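Local coordinates for protein deoxyuridine 5'-triphosphate nucleotidohydrolase (Entamoeba histolytica, PDB 3LQW) that probably hydrolyses dUTP to dUMP and diphosphate with the help of magnesium, supplying the thymidine nucleotide precursor and keeping uracil out of DNA, at residues V70-P75 with E103-I109; Q77-A83 with Q131-I137. All coordinates share one frame; numbering follows the deposited sequence. Where two conformers were deposited one is given.

Contact 1 (V70-P75 with E103-I109)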
loop_
_atom_site.group_PDB
_atom_site.type_symbol
_atom_site.label_atom_id
_atom_site.label_comp_id
_atom_site.label_asym_id
_atom_site.label_seq_id
_atom_site.Cartn_x
_atom_site.Cartn_y
_atom_site.Cartn_z
ATOM N N VAL A 70 -10.330 -18.167 5.602
ATOM C CA VAL A 70 -9.101 -18.905 5.312
ATOM C C VAL A 70 -7.913 -18.399 6.102
ATOM O O VAL A 70 -7.878 -17.215 6.481
ATOM C CB VAL A 70 -8.771 -18.908 3.790
ATOM C CG1 VAL A 70 -9.977 -19.410 2.993
ATOM C CG2 VAL A 70 -8.311 -17.549 3.278
ATOM N N SER A 71 -6.935 -19.267 6.283
ATOM C CA SER A 71 -5.598 -18.943 6.672
ATOM C C SER A 71 -4.657 -19.333 5.563
ATOM O O SER A 71 -4.990 -20.163 4.707
ATOM C CB SER A 71 -5.212 -19.605 7.975
ATOM O OG SER A 71 -5.303 -20.985 7.869
ATOM N N VAL A 72 -3.459 -18.753 5.559
ATOM C CA VAL A 72 -2.481 -19.000 4.521
ATOM C C VAL A 72 -1.069 -19.176 5.033
ATOM O O VAL A 72 -0.713 -18.708 6.134
ATOM C CB VAL A 72 -2.481 -17.882 3.443
ATOM C CG1 VAL A 72 -3.866 -17.703 2.863
ATOM C CG2 VAL A 72 -1.927 -16.558 3.990
ATOM N N GLN A 73 -0.247 -19.813 4.196
ATOM C CA GLN A 73 1.201 -19.895 4.368
ATOM C C GLN A 73 1.831 -19.275 3.130
ATOM O O GLN A 73 1.796 -19.852 2.048
ATOM C CB GLN A 73 1.621 -21.328 4.582
ATOM C CG GLN A 73 3.070 -21.529 4.827
ATOM C CD GLN A 73 3.366 -22.988 5.231
ATOM O OE1 GLN A 73 2.565 -23.620 5.925
ATOM N NE2 GLN A 73 4.484 -23.522 4.769
ATOM N N ILE A 74 2.350 -18.062 3.298
ATOM C CA ILE A 74 2.987 -17.271 2.239
ATOM C C ILE A 74 4.355 -17.912 1.899
ATOM O O ILE A 74 5.044 -18.344 2.806
ATOM C CB ILE A 74 3.235 -15.776 2.725
ATOM C CG1 ILE A 74 1.982 -14.996 3.231
ATOM C CG2 ILE A 74 3.892 -14.951 1.627
ATOM C CD1 ILE A 74 0.888 -14.639 2.199
ATOM N N PRO A 75 4.778 -17.899 0.618
ATOM C CA PRO A 75 6.131 -18.385 0.285
ATOM C C PRO A 75 7.233 -17.599 0.985
ATOM O O PRO A 75 7.099 -16.420 1.329
ATOM C CB PRO A 75 6.243 -18.187 -1.222
ATOM C CG PRO A 75 4.988 -17.812 -1.713
ATOM C CD PRO A 75 3.994 -17.623 -0.593
ATOM N N GLU A 103 4.781 -14.096 6.519
ATOM C CA GLU A 103 5.054 -15.472 6.149
ATOM C C GLU A 103 4.860 -16.488 7.317
ATOM O O GLU A 103 4.597 -17.676 7.076
ATOM C CB GLU A 103 6.467 -15.485 5.553
ATOM C CG GLU A 103 7.113 -16.736 5.414
ATOM C CD GLU A 103 8.613 -16.653 5.117
ATOM O OE1 GLU A 103 9.261 -15.616 4.741
ATOM O OE2 GLU A 103 9.141 -17.743 5.189
ATOM N N ASP A 104 4.989 -15.999 8.557
ATOM C CA ASP A 104 4.809 -16.811 9.764
ATOM C C ASP A 104 3.403 -16.734 10.351
ATOM O O ASP A 104 3.110 -17.404 11.334
ATOM C CB ASP A 104 5.921 -16.531 10.839
ATOM C CG ASP A 104 6.120 -15.018 11.216
ATOM O OD1 ASP A 104 5.326 -14.149 10.830
ATOM O OD2 ASP A 104 7.124 -14.706 11.937
ATOM N N TYR A 105 2.504 -15.953 9.751
ATOM C CA TYR A 105 1.175 -15.781 10.307
ATOM C C TYR A 105 0.258 -16.934 9.929
ATOM O O TYR A 105 0.157 -17.291 8.751
ATOM C CB TYR A 105 0.583 -14.456 9.837
ATOM C CG TYR A 105 -0.805 -14.168 10.407
ATOM C CD1 TYR A 105 -1.008 -13.938 11.776
ATOM C CD2 TYR A 105 -1.913 -14.161 9.578
ATOM C CE1 TYR A 105 -2.315 -13.699 12.258
ATOM C CE2 TYR A 105 -3.173 -13.902 10.035
ATOM C CZ TYR A 105 -3.381 -13.700 11.358
ATOM O OH TYR A 105 -4.683 -13.463 11.767
ATOM N N ARG A 106 -0.429 -17.491 10.932
ATOM C CA ARG A 106 -1.287 -18.660 10.729
ATOM C C ARG A 106 -2.727 -18.436 11.180
ATOM O O ARG A 106 -3.532 -19.359 11.187
ATOM C CB ARG A 106 -0.701 -19.894 11.442
ATOM C CG ARG A 106 0.669 -20.315 10.916
ATOM C CD ARG A 106 0.600 -20.941 9.519
ATOM N NE ARG A 106 1.952 -21.207 9.054
ATOM C CZ ARG A 106 2.743 -20.365 8.397
ATOM N NH1 ARG A 106 2.294 -19.182 7.987
ATOM N NH2 ARG A 106 4.000 -20.709 8.116
ATOM N N GLY A 107 -3.060 -17.209 11.526
ATOM C CA GLY A 107 -4.419 -16.826 11.820
ATOM C C GLY A 107 -5.259 -16.611 10.575
ATOM O O GLY A 107 -4.751 -16.649 9.461
ATOM N N GLU A 108 -6.557 -16.437 10.771
ATOM C CA GLU A 108 -7.467 -16.128 9.663
ATOM C C GLU A 108 -7.114 -14.793 9.031
ATOM O O GLU A 108 -6.754 -13.837 9.730
ATOM C CB GLU A 108 -8.887 -16.057 10.190
ATOM C CG GLU A 108 -9.946 -15.861 9.114
ATOM C CD GLU A 108 -11.367 -15.985 9.579
ATOM O OE1 GLU A 108 -11.586 -16.165 10.783
ATOM O OE2 GLU A 108 -12.265 -15.839 8.741
ATOM N N ILE A 109 -7.198 -14.726 7.704
ATOM C CA ILE A 109 -7.069 -13.443 7.029
ATOM C C ILE A 109 -8.379 -12.696 7.206
ATOM O O ILE A 109 -9.463 -13.157 6.837
ATOM C CB ILE A 109 -6.730 -13.609 5.559
ATOM C CG1 ILE A 109 -5.526 -14.547 5.424
ATOM C CG2 ILE A 109 -6.483 -12.204 4.929
ATOM C CD1 ILE A 109 -4.387 -14.032 6.266
HETATM O O HOH W 1 -4.169 -21.921 10.294
HETATM O O HOH W 2 -2.682 -16.843 7.623
#

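Contact 2 (Q77-A83 with Q131-I137)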
loop_
_atom_site.group_PDB
_atom_site.type_symbol
_atom_site.label_atom_id
_atom_site.label_comp_id
_atom_site.label_asym_id
_atom_site.label_seq_id
_atom_site.Cartn_x
_atom_site.Cartn_y
_atom_site.Cartn_z
ATOM N N GLN A 77 10.423 -15.449 2.014
ATOM C CA GLN A 77 10.970 -14.157 1.608
ATOM C C GLN A 77 9.943 -13.295 0.858
ATOM O O GLN A 77 10.293 -12.426 0.071
ATOM C CB GLN A 77 12.281 -14.319 0.838
ATOM C CG GLN A 77 13.393 -14.881 1.744
ATOM C CD GLN A 77 14.619 -15.323 1.006
ATOM O OE1 GLN A 77 14.588 -15.607 -0.199
ATOM N NE2 GLN A 77 15.703 -15.451 1.749
ATOM N N CYS A 78 8.672 -13.548 1.154
ATOM C CA CYS A 78 7.562 -12.752 0.649
ATOM C C CYS A 78 6.667 -12.425 1.818
ATOM O O CYS A 78 6.734 -13.038 2.888
ATOM C CB CYS A 78 6.761 -13.523 -0.394
ATOM S SG CYS A 78 7.696 -13.980 -1.888
ATOM N N TYR A 79 5.750 -11.484 1.596
ATOM C CA TYR A 79 4.596 -11.314 2.465
ATOM C C TYR A 79 3.346 -11.112 1.600
ATOM O O TYR A 79 3.463 -10.898 0.394
ATOM C CB TYR A 79 4.800 -10.183 3.482
ATOM C CG TYR A 79 4.504 -8.822 2.945
ATOM C CD1 TYR A 79 5.383 -8.200 2.093
ATOM C CD2 TYR A 79 3.343 -8.147 3.278
ATOM C CE1 TYR A 79 5.141 -6.939 1.584
ATOM C CE2 TYR A 79 3.077 -6.875 2.753
ATOM C CZ TYR A 79 3.971 -6.283 1.883
ATOM O OH TYR A 79 3.708 -5.029 1.414
ATOM N N GLY A 80 2.184 -11.205 2.215
ATOM C CA GLY A 80 0.943 -10.939 1.524
ATOM C C GLY A 80 0.468 -9.540 1.883
ATOM O O GLY A 80 0.190 -9.257 3.032
ATOM N N ARG A 81 0.354 -8.701 0.878
ATOM C CA ARG A 81 -0.188 -7.360 1.068
ATOM C C ARG A 81 -1.638 -7.354 0.672
ATOM O O ARG A 81 -2.008 -7.776 -0.414
ATOM C CB ARG A 81 0.543 -6.341 0.212
ATOM C CG ARG A 81 0.096 -4.880 0.514
ATOM C CD ARG A 81 0.829 -3.859 -0.272
ATOM N NE ARG A 81 0.481 -3.865 -1.705
ATOM C CZ ARG A 81 -0.528 -3.170 -2.230
ATOM N NH1 ARG A 81 -1.378 -2.504 -1.446
ATOM N NH2 ARG A 81 -0.686 -3.098 -3.538
ATOM N N ILE A 82 -2.453 -6.813 1.569
ATOM C CA ILE A 82 -3.843 -6.618 1.293
ATOM C C ILE A 82 -4.015 -5.330 0.486
ATOM O O ILE A 82 -3.515 -4.264 0.889
ATOM C CB ILE A 82 -4.561 -6.368 2.619
ATOM C CG1 ILE A 82 -4.289 -7.529 3.582
ATOM C CG2 ILE A 82 -5.967 -6.014 2.360
ATOM C CD1 ILE A 82 -4.640 -8.739 3.014
ATOM N N ALA A 83 -4.667 -5.450 -0.664
ATOM C CA ALA A 83 -4.891 -4.320 -1.578
ATOM C C ALA A 83 -6.359 -4.164 -1.897
ATOM O O ALA A 83 -7.130 -5.120 -1.870
ATOM C CB ALA A 83 -4.098 -4.489 -2.872
ATOM N N GLN A 131 -7.818 -7.862 -2.558
ATOM C CA GLN A 131 -6.830 -8.706 -3.226
ATOM C C GLN A 131 -5.645 -8.903 -2.292
ATOM O O GLN A 131 -5.356 -8.040 -1.449
ATOM C CB GLN A 131 -6.257 -8.028 -4.453
ATOM C CG GLN A 131 -7.132 -7.665 -5.595
ATOM C CD GLN A 131 -6.280 -6.783 -6.538
ATOM O OE1 GLN A 131 -6.577 -5.602 -6.753
ATOM N NE2 GLN A 131 -5.151 -7.326 -6.987
ATOM N N LEU A 132 -4.977 -10.029 -2.424
ATOM C CA LEU A 132 -3.728 -10.340 -1.725
ATOM C C LEU A 132 -2.630 -10.383 -2.776
ATOM O O LEU A 132 -2.716 -11.159 -3.728
ATOM C CB LEU A 132 -3.845 -11.712 -0.998
ATOM C CG LEU A 132 -2.698 -12.122 -0.095
ATOM C CD1 LEU A 132 -2.699 -11.290 1.089
ATOM C CD2 LEU A 132 -2.826 -13.629 0.255
ATOM N N ILE A 133 -1.582 -9.601 -2.567
ATOM C CA ILE A 133 -0.459 -9.582 -3.489
ATOM C C ILE A 133 0.742 -10.185 -2.777
ATOM O O ILE A 133 1.059 -9.838 -1.640
ATOM C CB ILE A 133 -0.091 -8.180 -3.970
ATOM C CG1 ILE A 133 -1.248 -7.555 -4.722
ATOM C CG2 ILE A 133 1.176 -8.246 -4.816
ATOM C CD1 ILE A 133 -1.117 -6.081 -4.895
ATOM N N ILE A 134 1.403 -11.129 -3.444
ATOM C CA ILE A 134 2.560 -11.800 -2.849
ATOM C C ILE A 134 3.829 -11.040 -3.256
ATOM O O ILE A 134 4.361 -11.169 -4.353
ATOM C CB ILE A 134 2.640 -13.285 -3.218
ATOM C CG1 ILE A 134 1.289 -13.975 -2.942
ATOM C CG2 ILE A 134 3.798 -13.942 -2.481
ATOM C CD1 ILE A 134 0.744 -13.856 -1.533
ATOM N N GLU A 135 4.230 -10.135 -2.359
ATOM C CA GLU A 135 5.309 -9.160 -2.578
ATOM C C GLU A 135 6.653 -9.729 -2.111
ATOM O O GLU A 135 6.729 -10.296 -1.025
ATOM C CB GLU A 135 5.053 -7.903 -1.721
ATOM C CG GLU A 135 3.710 -7.167 -1.809
ATOM C CD GLU A 135 3.637 -6.044 -2.839
ATOM O OE1 GLU A 135 4.697 -5.681 -3.399
ATOM O OE2 GLU A 135 2.499 -5.531 -3.032
ATOM N N ARG A 136 7.701 -9.526 -2.907
ATOM C CA ARG A 136 9.056 -9.912 -2.478
ATOM C C ARG A 136 9.668 -8.847 -1.596
ATOM O O ARG A 136 9.633 -7.673 -1.928
ATOM C CB ARG A 136 9.935 -10.136 -3.712
ATOM C CG ARG A 136 9.410 -11.202 -4.652
ATOM C CD ARG A 136 10.535 -11.780 -5.528
ATOM N NE ARG A 136 10.012 -12.781 -6.474
ATOM C CZ ARG A 136 9.666 -14.025 -6.146
ATOM N NH1 ARG A 136 9.787 -14.471 -4.921
ATOM N NH2 ARG A 136 9.152 -14.819 -7.064
ATOM N N ILE A 137 10.246 -9.289 -0.490
ATOM C CA ILE A 137 10.788 -8.399 0.515
ATOM C C ILE A 137 12.167 -8.859 0.995
ATOM O O ILE A 137 12.588 -9.994 0.744
ATOM C CB ILE A 137 9.843 -8.221 1.732
ATOM C CG1 ILE A 137 9.471 -9.561 2.364
ATOM C CG2 ILE A 137 8.590 -7.451 1.315
ATOM C CD1 ILE A 137 8.899 -9.432 3.778
HETATM O O HOH W 3 11.190 -13.373 -2.542
#

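Contact 1 (V70-P75 with E103-I109)
Gln73 holds CG anti to its backbone N (chi1 -178°) and runs on extended, while Arg106 folds back at its second torsion (chi2 -71°), and the two side chains cross at a slant. CG of Gln73 lies over one face of the guanidinium, toward its rim and 3.5 Å from Arg106 NH2, with the amide plane turned only 12° from the guanidinium plane. At its end the guanidinium closes on its own loop: NH1 of Arg106 bonds to Glu103 O at 2.9 Å and NH2 reaches the same oxygen at 3.3 Å, both with that oxygen near the guanidinium plane. NH1 also donates to Tyr105 O at 3.0 Å, from above that carbonyl's plane. Asn149 of the second subunit accepts from Arg106 NH2 through OD1 and donates through its backbone N to Gln73 OE1. At the other end Ile109 N donates to Val70 O (2.9 Å), the direct backbone bond between the segments. Between these ends water fills in: one molecule joins Ser71 OG to Arg106 O, and another accepts from Val72 N at 2.9 Å. Loop 103-107 thus leads into strand 108-115, antiparallel to strand 63-73 in a sheet of the trimeric dUTPase fold, where Leu148 and Asn149 of the second subunit pack.

Contact 2 (Q77-A83 with Q131-I137)
Glu135 lies beside Tyr79, pointing the same way, and can be followed outward from its CB, 3.4 Å from Tyr79 CE1. Its CG is 3.8 Å from Tyr79 CZ. A bend at chi2 (-91°) turns the carboxylate toward Arg81, where OE2 forms a salt bridge, accepting a hydrogen bond from Arg81 NE at 2.9 Å. That bond is fairly straight (162°) and OE2 lies in the guanidinium plane, yet the donor stands above the carboxylate plane. OE2 also bonds to Tyr79 OH of the second subunit, so two partners hold this oxygen, while Arg81 NH2 reaches that same hydroxyl. OE1 comes close to Glu135 OE1 of the other two subunits. Ile137 CG2 meets the ring edge of Tyr79, 3.4 Å from CD1. The Ile133 side chain lies alongside Arg81, its CD1 3.3 Å from Arg81 NH2, and also touches Ala83 CB. On the opposite face of the sheet, Ile82 CD1 meets Leu132 CD1 at 3.7 Å, and Cys78 CB rests on Ile134 CG2. Paired backbone bonds at Tyr79-Glu135, Arg81-Ile133 and Ala83-Gln131 hold this register. These neighbouring antiparallel strands of a beta-sheet turn their Tyr79, Arg81 and Glu135 face inward, building the polar centre of the dUTPase trimer.

In the fold
Contacts 1 and 2 lie with centres about 11 Å apart and are joined by the short turn between strands 63-73 and 78-83; their segments alternate along the chain. They belong to different sheets yet touch directly. Glu103 OE1 probably accepts a hydrogen bond from Gln77 N at 3.0 Å, and Ile74 CD1 packs 3.7 Å from Gly80 N, so the Ile74 side chain joins the two contacts. Both also reach the second subunit, contact 1 through Gln73 and Arg106, contact 2 at the trimer centre, and both touch the third subunit as well. A glycerol, probably from the crystallisation liquor, lies about 6 Å from the side chain of Arg81; such molecules can mark pockets.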